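Local coordinates for protein endoglucanase (Cryptopygus antarcticus, PDB 5H4U) that hydrolyses internal beta-1,4-glucosidic linkages in carboxymethylcellulose, lichenan and barley beta-glucan, releasing mainly short cello-oligosaccharides from carboxymethylcellulose, at residues A[29-34]-A[64-69]; A[83-88]-A[120-125]; A[106-111]-A[205-210]. All blocks are in the same frame, centred on the assembly; numbering follows the deposited sequence.

From the N terminus, strand 19-27 leads into the loop of contact 1, where a disulfide joins 29-34 to 64-69 and closes a long excursion before strand 80-82. Only then does contact 2 open, closing the stretch between the parallel strands 85-94 and 120-128. Contact 3 starts between the two halves of contact 2, at strand 106-111, and closes a far longer stretch at 205-210, so contacts 2 and 3 cross along the chain. They also touch: strands 106-111 and 120-128 are neighbours in the mixed sheet, joined by backbone pairs such as M121 O and M109 N. Contact 1 sits across the chain's centre, about 24 Å from contact 2, centre to centre.

Contact 1. Residues A[29-34]-A[64-69]; sequences DCCKPS and SGCNGG
C31 and C66 are joined through their sulfurs, with SG to SG at 2.0 Å and a bridge torsion of -75°. In both residues SG stands anti to the carbonyl carbon, beside its own backbone N. Next to the bridge, K32 CB and S64 CB meet at 3.5 Å. The serine OG, anti to the backbone N (chi1 155°), does two jobs: it accepts from C66 N at 2.8 Å in an ST turn, and it shares a water with K32 O, the water lying 2.7 Å from S64 OG. An alanine at S64 would keep the CB packing on K32 but would probably leave C66 N without its turn acceptor and the water with one mate fewer. On the other segment, C31 N meets D29 OD1 at 3.0 Å from above the plane of the carboxylate, an Asx turn consistent with holding the side chain of the inferred nucleophile in place. The lysine chain leads on to the carbonyls of S60 and S36 and makes a cation-pi contact with W37. Both segments belong to the loop region between strands 19-27 and 80-82; C30 bonds to C152 at the start of helix 152-156, and P33 rests on strand 120-128.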
ATOM      1  N   ASP A  29       5.885  -0.395   5.889  1.00  9.03           N
ATOM      2  CA  ASP A  29       6.242  -0.823   7.222  1.00  9.49           C
ATOM      3  C   ASP A  29       6.126  -2.330   7.389  1.00  9.72           C
ATOM      4  O   ASP A  29       6.357  -2.830   8.488  1.00 10.17           O
ATOM      5  CB  ASP A  29       5.377  -0.089   8.255  1.00  9.32           C
ATOM      6  CG  ASP A  29       3.901  -0.413   8.132  1.00  9.34           C
ATOM      7  OD1 ASP A  29       3.525  -1.275   7.299  1.00  9.63           O
ATOM      8  OD2 ASP A  29       3.105   0.238   8.853  1.00  9.42           O
ATOM      9  N   CYS A  30       5.750  -3.058   6.340  1.00  9.56           N
ATOM     10  CA  CYS A  30       5.674  -4.509   6.350  1.00  9.28           C
ATOM     11  C   CYS A  30       4.536  -5.064   7.200  1.00  9.78           C
ATOM     12  O   CYS A  30       4.420  -6.293   7.313  1.00  9.55           O
ATOM     13  CB  CYS A  30       6.984  -5.143   6.846  1.00  9.49           C
ATOM     14  SG  CYS A  30       8.449  -4.857   5.831  1.00  8.61           S
ATOM     15  N   CYS A  31       3.702  -4.224   7.817  1.00 10.13           N
ATOM     16  CA  CYS A  31       2.768  -4.733   8.813  1.00 10.11           C
ATOM     17  C   CYS A  31       1.548  -5.370   8.158  1.00 10.24           C
ATOM     18  O   CYS A  31       1.178  -5.046   7.027  1.00 10.09           O
ATOM     19  CB  CYS A  31       2.272  -3.621   9.711  1.00 10.27           C
ATOM     20  SG  CYS A  31       3.546  -2.734  10.526  1.00 12.65           S
ATOM     21  N   LYS A  32       0.874  -6.223   8.914  1.00  9.86           N
ATOM     22  CA  LYS A  32      -0.370  -6.775   8.409  1.00 10.06           C
ATOM     23  C   LYS A  32      -1.383  -5.643   8.289  1.00  9.53           C
ATOM     24  O   LYS A  32      -1.637  -4.940   9.272  1.00  9.94           O
ATOM     25  CB  LYS A  32      -0.880  -7.875   9.337  1.00 10.17           C
ATOM     26  CG  LYS A  32      -2.302  -8.301   9.076  1.00 10.19           C
ATOM     27  CD  LYS A  32      -2.860  -9.201  10.177  1.00 10.36           C
ATOM     28  CE  LYS A  32      -4.387  -9.338  10.065  1.00 10.71           C
ATOM     29  NZ  LYS A  32      -4.912 -10.645   9.573  1.00 11.82           N
ATOM     30  N   PRO A  33      -1.940  -5.402   7.109  1.00  9.30           N
ATOM     31  CA  PRO A  33      -2.792  -4.227   6.915  1.00  9.49           C
ATOM     32  C   PRO A  33      -4.165  -4.398   7.553  1.00  9.81           C
ATOM     33  O   PRO A  33      -4.686  -5.510   7.697  1.00  9.50           O
ATOM     34  CB  PRO A  33      -2.885  -4.122   5.393  1.00  9.27           C
ATOM     35  CG  PRO A  33      -2.693  -5.513   4.913  1.00  9.03           C
ATOM     36  CD  PRO A  33      -1.811  -6.211   5.884  1.00  9.45           C
ATOM     37  N   SER A  34      -4.761  -3.265   7.926  1.00  9.71           N
ATOM     38  CA  SER A  34      -5.950  -3.315   8.771  1.00  9.64           C
ATOM     39  C   SER A  34      -7.120  -4.013   8.090  1.00 10.19           C
ATOM     40  O   SER A  34      -7.915  -4.670   8.765  1.00 10.73           O
ATOM     41  CB  SER A  34      -6.347  -1.910   9.213  1.00  9.64           C
ATOM     42  OG  SER A  34      -6.952  -1.194   8.157  1.00 10.66           O
ATOM     43  N   SER A  64      -0.321  -9.885  13.813  1.00 12.10           N
ATOM     44  CA  SER A  64       0.655  -9.244  12.949  1.00 11.82           C
ATOM     45  C   SER A  64       2.043  -9.249  13.575  1.00 12.80           C
ATOM     46  O   SER A  64       2.200  -9.121  14.794  1.00 13.20           O
ATOM     47  CB  SER A  64       0.230  -7.806  12.682  1.00 11.20           C
ATOM     48  OG  SER A  64       1.348  -7.004  12.374  1.00 11.84           O
ATOM     49  N   GLY A  65       3.064  -9.363  12.714  1.00 11.96           N
ATOM     50  CA  GLY A  65       4.418  -9.220  13.188  1.00 11.46           C
ATOM     51  C   GLY A  65       4.652  -7.880  13.845  1.00 13.00           C
ATOM     52  O   GLY A  65       5.447  -7.777  14.780  1.00 13.69           O
ATOM     53  N   CYS A  66       3.931  -6.843  13.401  1.00 13.29           N
ATOM     54  CA  CYS A  66       4.037  -5.534  14.037  1.00 12.72           C
ATOM     55  C   CYS A  66       3.532  -5.551  15.475  1.00 13.74           C
ATOM     56  O   CYS A  66       3.955  -4.710  16.281  1.00 14.36           O
ATOM     57  CB  CYS A  66       3.321  -4.481  13.179  1.00 12.34           C
ATOM     58  SG  CYS A  66       4.404  -4.142  11.722  1.00 14.90           S
ATOM     59  N   ASN A  67       2.712  -6.527  15.853  1.00 13.61           N
ATOM     60  CA  ASN A  67       2.176  -6.600  17.211  1.00 13.82           C
ATOM     61  C   ASN A  67       2.676  -7.848  17.924  1.00 14.51           C
ATOM     62  O   ASN A  67       2.038  -8.343  18.857  1.00 15.98           O
ATOM     63  CB  ASN A  67       0.648  -6.556  17.212  1.00 13.50           C
ATOM     64  CG  ASN A  67       0.086  -5.322  16.512  1.00 12.87           C
ATOM     65  OD1 ASN A  67       0.435  -4.194  16.859  1.00 13.54           O
ATOM     66  ND2 ASN A  67      -0.745  -5.529  15.506  1.00 11.88           N
ATOM     67  N   GLY A  68       3.799  -8.384  17.480  1.00 13.77           N
ATOM     68  CA  GLY A  68       4.392  -9.527  18.115  1.00 14.00           C
ATOM     69  C   GLY A  68       3.977 -10.860  17.549  1.00 14.02           C
ATOM     70  O   GLY A  68       4.444 -11.895  18.048  1.00 15.79           O
ATOM     71  N   GLY A  69       3.173 -10.883  16.508  1.00 12.64           N
ATOM     72  CA  GLY A  69       2.763 -12.117  15.873  1.00 12.45           C
ATOM     73  C   GLY A  69       3.664 -12.497  14.717  1.00 12.19           C
ATOM     74  O   GLY A  69       4.858 -12.217  14.707  1.00 12.37           O
TER
HETATM   75  O   HOH W   1      -0.225  -4.974  11.576  1.00 10.43           O

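Contact 2. Residues A[83-88]-A[120-125]; sequences GNVGYG and KMIVQV
Y87 and I122 lie side by side on one face of the sheet, pointing the same way. The isoleucine CB and CD1 are each 3.7 Å from Y87 CE1, and CD1 also lies 3.6 Å from Y87 OH. CG of the tyrosine is anti to its carbonyl carbon (chi1 -75°), the turn that starts the ring on its way beside the isoleucine. V85 meets I122 at a slant, CG1 to CD1 4.0 Å. The other face is arranged differently, because G86 and G88 present no side chains there. M121 packs against the backbone on this side: it is extended beyond CG, itself anti to the backbone N (chi1 -176°), so that CG lies against G86 C and CE ends 3.6 Å from Y87 O. V123 follows on the same face, its CB against G88 O.

Between the two faces runs a parallel ladder: G86 N to K120 O, I122 N to G86 O, G88 N to I122 O and Q124 N to G88 O, each 2.9 Å. CA-H...O contacts, such as Y87 CA to I122 O, accompany them. Strand 106-111 flanks 120-128 on its other edge, and Y87 also touches P210. The pair belongs to the mixed sheet of this glycosyl hydrolase family 45 domain, a member of the double-psi beta-barrel clan. The chemistry is divided: polar backbone groups fix the register, while the side-chain contacts are mainly between carbon atoms, with M121 lying against backbone at the glycines.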
ATOM      1  N   GLY A  83       0.555  -1.718 -18.928  1.00 10.24           N
ATOM      2  CA  GLY A  83       0.700  -0.653 -19.907  1.00  9.77           C
ATOM      3  C   GLY A  83       1.335   0.556 -19.243  1.00  9.92           C
ATOM      4  O   GLY A  83       2.309   0.438 -18.491  1.00 10.48           O
ATOM      5  N   ASN A  84       0.764   1.737 -19.456  1.00  9.76           N
ATOM      6  CA  ASN A  84       1.291   2.932 -18.813  1.00  9.92           C
ATOM      7  C   ASN A  84       0.595   3.245 -17.496  1.00  9.44           C
ATOM      8  O   ASN A  84       0.890   4.273 -16.888  1.00  9.06           O
ATOM      9  CB  ASN A  84       1.121   4.154 -19.709  1.00 10.28           C
ATOM     10  CG  ASN A  84       1.527   3.901 -21.105  1.00 10.49           C
ATOM     11  OD1 ASN A  84       0.693   3.929 -22.023  1.00 10.50           O
ATOM     12  ND2 ASN A  84       2.814   3.676 -21.303  1.00 10.33           N
ATOM     13  N   VAL A  85      -0.290   2.380 -17.024  1.00  9.35           N
ATOM     14  CA  VAL A  85      -1.088   2.682 -15.848  1.00  9.09           C
ATOM     15  C   VAL A  85      -0.412   2.078 -14.637  1.00  9.01           C
ATOM     16  O   VAL A  85       0.029   0.922 -14.674  1.00  8.90           O
ATOM     17  CB  VAL A  85      -2.521   2.152 -15.991  1.00  9.05           C
ATOM     18  CG1 VAL A  85      -3.379   2.653 -14.841  1.00  8.80           C
ATOM     19  CG2 VAL A  85      -3.095   2.595 -17.317  1.00  8.82           C
ATOM     20  N   GLY A  86      -0.321   2.867 -13.564  1.00  8.63           N
ATOM     21  CA  GLY A  86       0.162   2.343 -12.314  1.00  8.16           C
ATOM     22  C   GLY A  86      -0.907   1.563 -11.575  1.00  8.53           C
ATOM     23  O   GLY A  86      -2.112   1.783 -11.742  1.00  8.34           O
ATOM     24  N   TYR A  87      -0.445   0.616 -10.759  1.00  8.18           N
ATOM     25  CA  TYR A  87      -1.315  -0.224  -9.952  1.00  8.63           C
ATOM     26  C   TYR A  87      -0.651  -0.461  -8.611  1.00  8.43           C
ATOM     27  O   TYR A  87       0.572  -0.541  -8.523  1.00  8.43           O
ATOM     28  CB  TYR A  87      -1.634  -1.557 -10.637  1.00  8.29           C
ATOM     29  CG  TYR A  87      -2.613  -1.378 -11.752  1.00  8.94           C
ATOM     30  CD1 TYR A  87      -3.969  -1.419 -11.514  1.00  8.73           C
ATOM     31  CD2 TYR A  87      -2.180  -1.130 -13.055  1.00  9.36           C
ATOM     32  CE1 TYR A  87      -4.872  -1.234 -12.533  1.00  8.90           C
ATOM     33  CE2 TYR A  87      -3.079  -0.937 -14.087  1.00  9.14           C
ATOM     34  CZ  TYR A  87      -4.423  -0.994 -13.815  1.00  9.26           C
ATOM     35  OH  TYR A  87      -5.331  -0.799 -14.831  1.00  9.75           O
ATOM     36  N   GLY A  88      -1.447  -0.527  -7.558  1.00  8.74           N
ATOM     37  CA  GLY A  88      -0.848  -0.806  -6.273  1.00  8.52           C
ATOM     38  C   GLY A  88      -1.877  -0.882  -5.176  1.00  8.37           C
ATOM     39  O   GLY A  88      -3.084  -0.968  -5.413  1.00  8.30           O
ATOM     40  N   LYS A 120      -1.654   8.174 -14.216  1.00  8.65           N
ATOM     41  CA  LYS A 120      -2.821   7.539 -13.646  1.00  8.73           C
ATOM     42  C   LYS A 120      -2.374   6.329 -12.847  1.00  8.91           C
ATOM     43  O   LYS A 120      -1.685   5.450 -13.377  1.00  8.80           O
ATOM     44  CB  LYS A 120      -3.794   7.088 -14.724  1.00  9.89           C
ATOM     45  CG  LYS A 120      -4.617   8.134 -15.402  1.00 11.26           C
ATOM     46  CD  LYS A 120      -6.006   7.522 -15.606  1.00 13.61           C
ATOM     47  CE  LYS A 120      -6.668   7.889 -16.932  1.00 16.03           C
ATOM     48  NZ  LYS A 120      -7.187   6.655 -17.618  1.00 16.48           N
ATOM     49  N   MET A 121      -2.789   6.258 -11.592  1.00  8.63           N
ATOM     50  CA  MET A 121      -2.515   5.072 -10.803  1.00  8.37           C
ATOM     51  C   MET A 121      -3.802   4.575 -10.167  1.00  8.95           C
ATOM     52  O   MET A 121      -4.602   5.364  -9.653  1.00  9.14           O
ATOM     53  CB  MET A 121      -1.485   5.338  -9.725  1.00  8.29           C
ATOM     54  CG  MET A 121      -1.122   4.096  -8.966  1.00  8.15           C
ATOM     55  SD  MET A 121      -0.023   4.437  -7.585  1.00  9.70           S
ATOM     56  CE  MET A 121       0.424   2.755  -7.119  1.00  8.03           C
ATOM     57  N   ILE A 122      -3.977   3.263 -10.158  1.00  8.59           N
ATOM     58  CA  ILE A 122      -5.152   2.635  -9.583  1.00  8.40           C
ATOM     59  C   ILE A 122      -4.682   1.824  -8.387  1.00  8.51           C
ATOM     60  O   ILE A 122      -3.783   0.974  -8.509  1.00  8.41           O
ATOM     61  CB  ILE A 122      -5.880   1.766 -10.614  1.00  8.79           C
ATOM     62  CG1 ILE A 122      -6.163   2.598 -11.861  1.00  8.60           C
ATOM     63  CG2 ILE A 122      -7.176   1.249 -10.051  1.00  8.51           C
ATOM     64  CD1 ILE A 122      -6.839   1.844 -12.960  1.00  8.38           C
ATOM     65  N   VAL A 123      -5.237   2.134  -7.218  1.00  8.46           N
ATOM     66  CA  VAL A 123      -4.843   1.458  -5.990  1.00  8.64           C
ATOM     67  C   VAL A 123      -6.061   0.780  -5.390  1.00  8.68           C
ATOM     68  O   VAL A 123      -7.204   1.233  -5.546  1.00  8.83           O
ATOM     69  CB  VAL A 123      -4.174   2.412  -4.965  1.00  8.26           C
ATOM     70  CG1 VAL A 123      -2.920   3.008  -5.559  1.00  8.42           C
ATOM     71  CG2 VAL A 123      -5.120   3.505  -4.544  1.00  7.95           C
ATOM     72  N   GLN A 124      -5.806  -0.330  -4.710  1.00  8.77           N
ATOM     73  CA  GLN A 124      -6.761  -0.912  -3.792  1.00  8.39           C
ATOM     74  C   GLN A 124      -6.348  -0.570  -2.367  1.00  8.67           C
ATOM     75  O   GLN A 124      -5.177  -0.720  -1.992  1.00  8.72           O
ATOM     76  CB  GLN A 124      -6.866  -2.420  -3.954  1.00  8.54           C
ATOM     77  CG  GLN A 124      -8.003  -2.981  -3.099  1.00  9.45           C
ATOM     78  CD  GLN A 124      -8.107  -4.475  -3.157  1.00  9.51           C
ATOM     79  OE1 GLN A 124      -7.145  -5.160  -3.488  1.00  9.46           O
ATOM     80  NE2 GLN A 124      -9.274  -5.000  -2.802  1.00 10.28           N
ATOM     81  N   VAL A 125      -7.318  -0.105  -1.587  1.00  8.36           N
ATOM     82  CA  VAL A 125      -7.076   0.290  -0.213  1.00  8.17           C
ATOM     83  C   VAL A 125      -7.089  -0.976   0.638  1.00  8.85           C
ATOM     84  O   VAL A 125      -8.051  -1.755   0.603  1.00  8.58           O
ATOM     85  CB  VAL A 125      -8.136   1.298   0.248  1.00  9.01           C
ATOM     86  CG1 VAL A 125      -8.020   1.576   1.747  1.00  9.19           C
ATOM     87  CG2 VAL A 125      -8.060   2.566  -0.584  1.00  8.40           C
TER

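Contact 3. Residues A[106-111]-A[205-210]; sequences CYEMTF and TQVRCP
C106 bonds to C209 at one end of this antiparallel pairing, and its side chain can be followed outward. CB starts 4.0 Å from V207 CG2 and also lies near V207 O. SG, anti to the carbonyl carbon (chi1 -71°), is covalently joined to C209 SG at 2.0 Å, with a bridge torsion of 101°; its flank touches P210 CD at 3.9 Å. The disulfide thus ties the start of strand 106-111 to the residues just before helix 211-217, where P210 is at the N-cap.

Next to it along the strands, the backbones pair through three bonds: V207 N to C106 O at 3.0 Å, and E108 and T205 exchanging N-H and C=O in both directions at 2.9 Å. On the opposite face from C106, Y107 crosses Q206 obliquely, with CD2 of the ring 3.8 Å from Q206 CA, while F137 meets this tyrosine edge-to-face. E108 and V207 cross at about a right angle, V207 CG1 meeting E108 CB and OE2, each at 4.0 Å.

Main-chain bonds set the antiparallel register in this part of the family 45 domain's mixed sheet, and the disulfide, together with a water between C106 N and V207 O, continues the connection past V207.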
ATOM      1  N   CYS A 106     -11.391   0.377  -4.425  1.00  8.84           N
ATOM      2  CA  CYS A 106     -10.384   0.842  -5.362  1.00  9.20           C
ATOM      3  C   CYS A 106     -10.649   2.265  -5.806  1.00  8.99           C
ATOM      4  O   CYS A 106     -11.797   2.682  -6.006  1.00  9.04           O
ATOM      5  CB  CYS A 106     -10.287  -0.048  -6.597  1.00  9.67           C
ATOM      6  SG  CYS A 106      -9.558  -1.604  -6.187  1.00 12.00           S
ATOM      7  N   TYR A 107      -9.569   2.984  -5.994  1.00  8.88           N
ATOM      8  CA  TYR A 107      -9.639   4.349  -6.453  1.00  9.14           C
ATOM      9  C   TYR A 107      -8.643   4.476  -7.592  1.00  9.21           C
ATOM     10  O   TYR A 107      -7.561   3.883  -7.539  1.00  8.90           O
ATOM     11  CB  TYR A 107      -9.352   5.315  -5.286  1.00  8.87           C
ATOM     12  CG  TYR A 107     -10.282   5.082  -4.101  1.00  9.28           C
ATOM     13  CD1 TYR A 107     -10.063   4.041  -3.219  1.00  8.71           C
ATOM     14  CD2 TYR A 107     -11.395   5.894  -3.885  1.00  9.54           C
ATOM     15  CE1 TYR A 107     -10.907   3.817  -2.175  1.00  9.13           C
ATOM     16  CE2 TYR A 107     -12.243   5.675  -2.831  1.00  9.31           C
ATOM     17  CZ  TYR A 107     -11.991   4.635  -1.975  1.00  9.59           C
ATOM     18  OH  TYR A 107     -12.810   4.400  -0.893  1.00 10.73           O
ATOM     19  N   GLU A 108      -9.051   5.145  -8.666  1.00  9.36           N
ATOM     20  CA  GLU A 108      -8.113   5.553  -9.698  1.00  9.51           C
ATOM     21  C   GLU A 108      -7.874   7.052  -9.580  1.00 10.20           C
ATOM     22  O   GLU A 108      -8.820   7.839  -9.455  1.00 10.81           O
ATOM     23  CB  GLU A 108      -8.567   5.178 -11.101  1.00  9.98           C
ATOM     24  CG  GLU A 108      -9.023   6.333 -11.910  1.00 10.57           C
ATOM     25  CD  GLU A 108      -9.271   5.978 -13.358  1.00 12.54           C
ATOM     26  OE1 GLU A 108      -8.982   6.873 -14.179  1.00 14.80           O
ATOM     27  OE2 GLU A 108      -9.692   4.831 -13.682  1.00 11.62           O
ATOM     28  N   MET A 109      -6.607   7.431  -9.548  1.00  9.71           N
ATOM     29  CA  MET A 109      -6.194   8.798  -9.301  1.00  9.92           C
ATOM     30  C   MET A 109      -5.343   9.300 -10.456  1.00  9.80           C
ATOM     31  O   MET A 109      -4.556   8.545 -11.049  1.00  9.38           O
ATOM     32  CB  MET A 109      -5.443   8.917  -7.932  1.00 10.15           C
ATOM     33  CG  MET A 109      -4.365   7.837  -7.570  1.00  9.87           C
ATOM     34  SD  MET A 109      -3.884   7.841  -5.778  1.00 10.75           S
ATOM     35  CE  MET A 109      -2.143   7.639  -5.809  1.00  9.28           C
ATOM     36  N   THR A 110      -5.548  10.569 -10.792  1.00  9.63           N
ATOM     37  CA  THR A 110      -4.703  11.293 -11.721  1.00  9.73           C
ATOM     38  C   THR A 110      -3.809  12.199 -10.891  1.00  9.65           C
ATOM     39  O   THR A 110      -4.299  13.043 -10.131  1.00  9.69           O
ATOM     40  CB  THR A 110      -5.508  12.124 -12.715  1.00 10.24           C
ATOM     41  OG1 THR A 110      -6.431  11.277 -13.398  1.00 11.30           O
ATOM     42  CG2 THR A 110      -4.569  12.746 -13.747  1.00  9.97           C
ATOM     43  N   PHE A 111      -2.505  11.991 -11.006  1.00  9.13           N
ATOM     44  CA  PHE A 111      -1.584  12.837 -10.278  1.00  9.33           C
ATOM     45  C   PHE A 111      -1.630  14.249 -10.824  1.00  9.59           C
ATOM     46  O   PHE A 111      -1.769  14.470 -12.033  1.00  9.54           O
ATOM     47  CB  PHE A 111      -0.187  12.247 -10.315  1.00  9.17           C
ATOM     48  CG  PHE A 111      -0.111  10.976  -9.562  1.00  8.52           C
ATOM     49  CD1 PHE A 111      -0.225  10.990  -8.189  1.00  8.39           C
ATOM     50  CD2 PHE A 111      -0.005   9.775 -10.220  1.00  7.80           C
ATOM     51  CE1 PHE A 111      -0.183   9.840  -7.489  1.00  8.60           C
ATOM     52  CE2 PHE A 111       0.036   8.626  -9.533  1.00  8.15           C
ATOM     53  CZ  PHE A 111      -0.047   8.648  -8.156  1.00  8.60           C
ATOM     54  N   THR A 205     -11.112   9.099  -8.174  1.00 10.60           N
ATOM     55  CA  THR A 205     -12.482   8.646  -8.272  1.00 10.89           C
ATOM     56  C   THR A 205     -12.539   7.169  -7.939  1.00 10.68           C
ATOM     57  O   THR A 205     -11.648   6.396  -8.317  1.00 10.15           O
ATOM     58  CB  THR A 205     -13.036   8.889  -9.672  1.00 11.61           C
ATOM     59  OG1 THR A 205     -12.749  10.244 -10.045  1.00 11.87           O
ATOM     60  CG2 THR A 205     -14.562   8.635  -9.725  1.00 11.13           C
ATOM     61  N   GLN A 206     -13.570   6.792  -7.194  1.00 10.50           N
ATOM     62  CA  GLN A 206     -13.735   5.397  -6.848  1.00 10.05           C
ATOM     63  C   GLN A 206     -14.121   4.633  -8.108  1.00 10.10           C
ATOM     64  O   GLN A 206     -14.820   5.158  -8.983  1.00  9.92           O
ATOM     65  CB  GLN A 206     -14.773   5.246  -5.744  1.00 10.91           C
ATOM     66  CG  GLN A 206     -15.235   3.833  -5.504  1.00 10.84           C
ATOM     67  CD  GLN A 206     -15.911   3.649  -4.142  1.00 11.12           C
ATOM     68  OE1 GLN A 206     -15.565   2.747  -3.392  1.00 11.13           O
ATOM     69  NE2 GLN A 206     -16.841   4.522  -3.812  1.00 11.58           N
ATOM     70  N   VAL A 207     -13.560   3.430  -8.251  1.00  9.76           N
ATOM     71  CA  VAL A 207     -13.840   2.558  -9.386  1.00 10.05           C
ATOM     72  C   VAL A 207     -14.064   1.158  -8.832  1.00  9.54           C
ATOM     73  O   VAL A 207     -13.643   0.834  -7.725  1.00  9.28           O
ATOM     74  CB  VAL A 207     -12.717   2.564 -10.466  1.00  9.50           C
ATOM     75  CG1 VAL A 207     -12.432   3.982 -10.950  1.00  8.86           C
ATOM     76  CG2 VAL A 207     -11.458   1.920  -9.919  1.00  9.18           C
ATOM     77  N   ARG A 208     -14.751   0.332  -9.605  1.00  9.70           N
ATOM     78  CA  ARG A 208     -14.870  -1.073  -9.256  1.00 10.50           C
ATOM     79  C   ARG A 208     -13.508  -1.749  -9.414  1.00 11.32           C
ATOM     80  O   ARG A 208     -12.793  -1.512 -10.395  1.00 10.71           O
ATOM     81  CB  ARG A 208     -15.921  -1.755 -10.128  1.00 10.60           C
ATOM     82  CG  ARG A 208     -16.279  -3.134  -9.656  1.00 10.91           C
ATOM     83  CD  ARG A 208     -17.594  -3.608 -10.223  1.00 11.21           C
ATOM     84  NE  ARG A 208     -18.139  -4.680  -9.395  1.00 12.19           N
ATOM     85  CZ  ARG A 208     -19.078  -4.535  -8.456  1.00 12.36           C
ATOM     86  NH1 ARG A 208     -19.656  -3.360  -8.211  1.00 11.63           N
ATOM     87  NH2 ARG A 208     -19.456  -5.590  -7.763  1.00 13.16           N
ATOM     88  N   CYS A 209     -13.122  -2.537  -8.416  1.00 11.05           N
ATOM     89  CA  CYS A 209     -11.744  -2.991  -8.330  1.00 11.11           C
ATOM     90  C   CYS A 209     -11.395  -3.885  -9.521  1.00 11.71           C
ATOM     91  O   CYS A 209     -12.106  -4.858  -9.795  1.00 11.63           O
ATOM     92  CB  CYS A 209     -11.525  -3.730  -7.010  1.00 11.51           C
ATOM     93  SG  CYS A 209     -11.137  -2.672  -5.539  1.00 12.20           S
ATOM     94  N   PRO A 210     -10.318  -3.600 -10.247  1.00 12.41           N
ATOM     95  CA  PRO A 210      -9.935  -4.478 -11.359  1.00 11.84           C
ATOM     96  C   PRO A 210      -9.423  -5.816 -10.849  1.00 11.61           C
ATOM     97  O   PRO A 210      -8.891  -5.923  -9.745  1.00 10.84           O
ATOM     98  CB  PRO A 210      -8.826  -3.695 -12.062  1.00 11.64           C
ATOM     99  CG  PRO A 210      -8.223  -2.838 -10.966  1.00 11.47           C
ATOM    100  CD  PRO A 210      -9.336  -2.522 -10.007  1.00 11.24           C
TER
HETATM  101  O   HOH W   2     -14.292   0.610  -4.784  1.00  8.15           O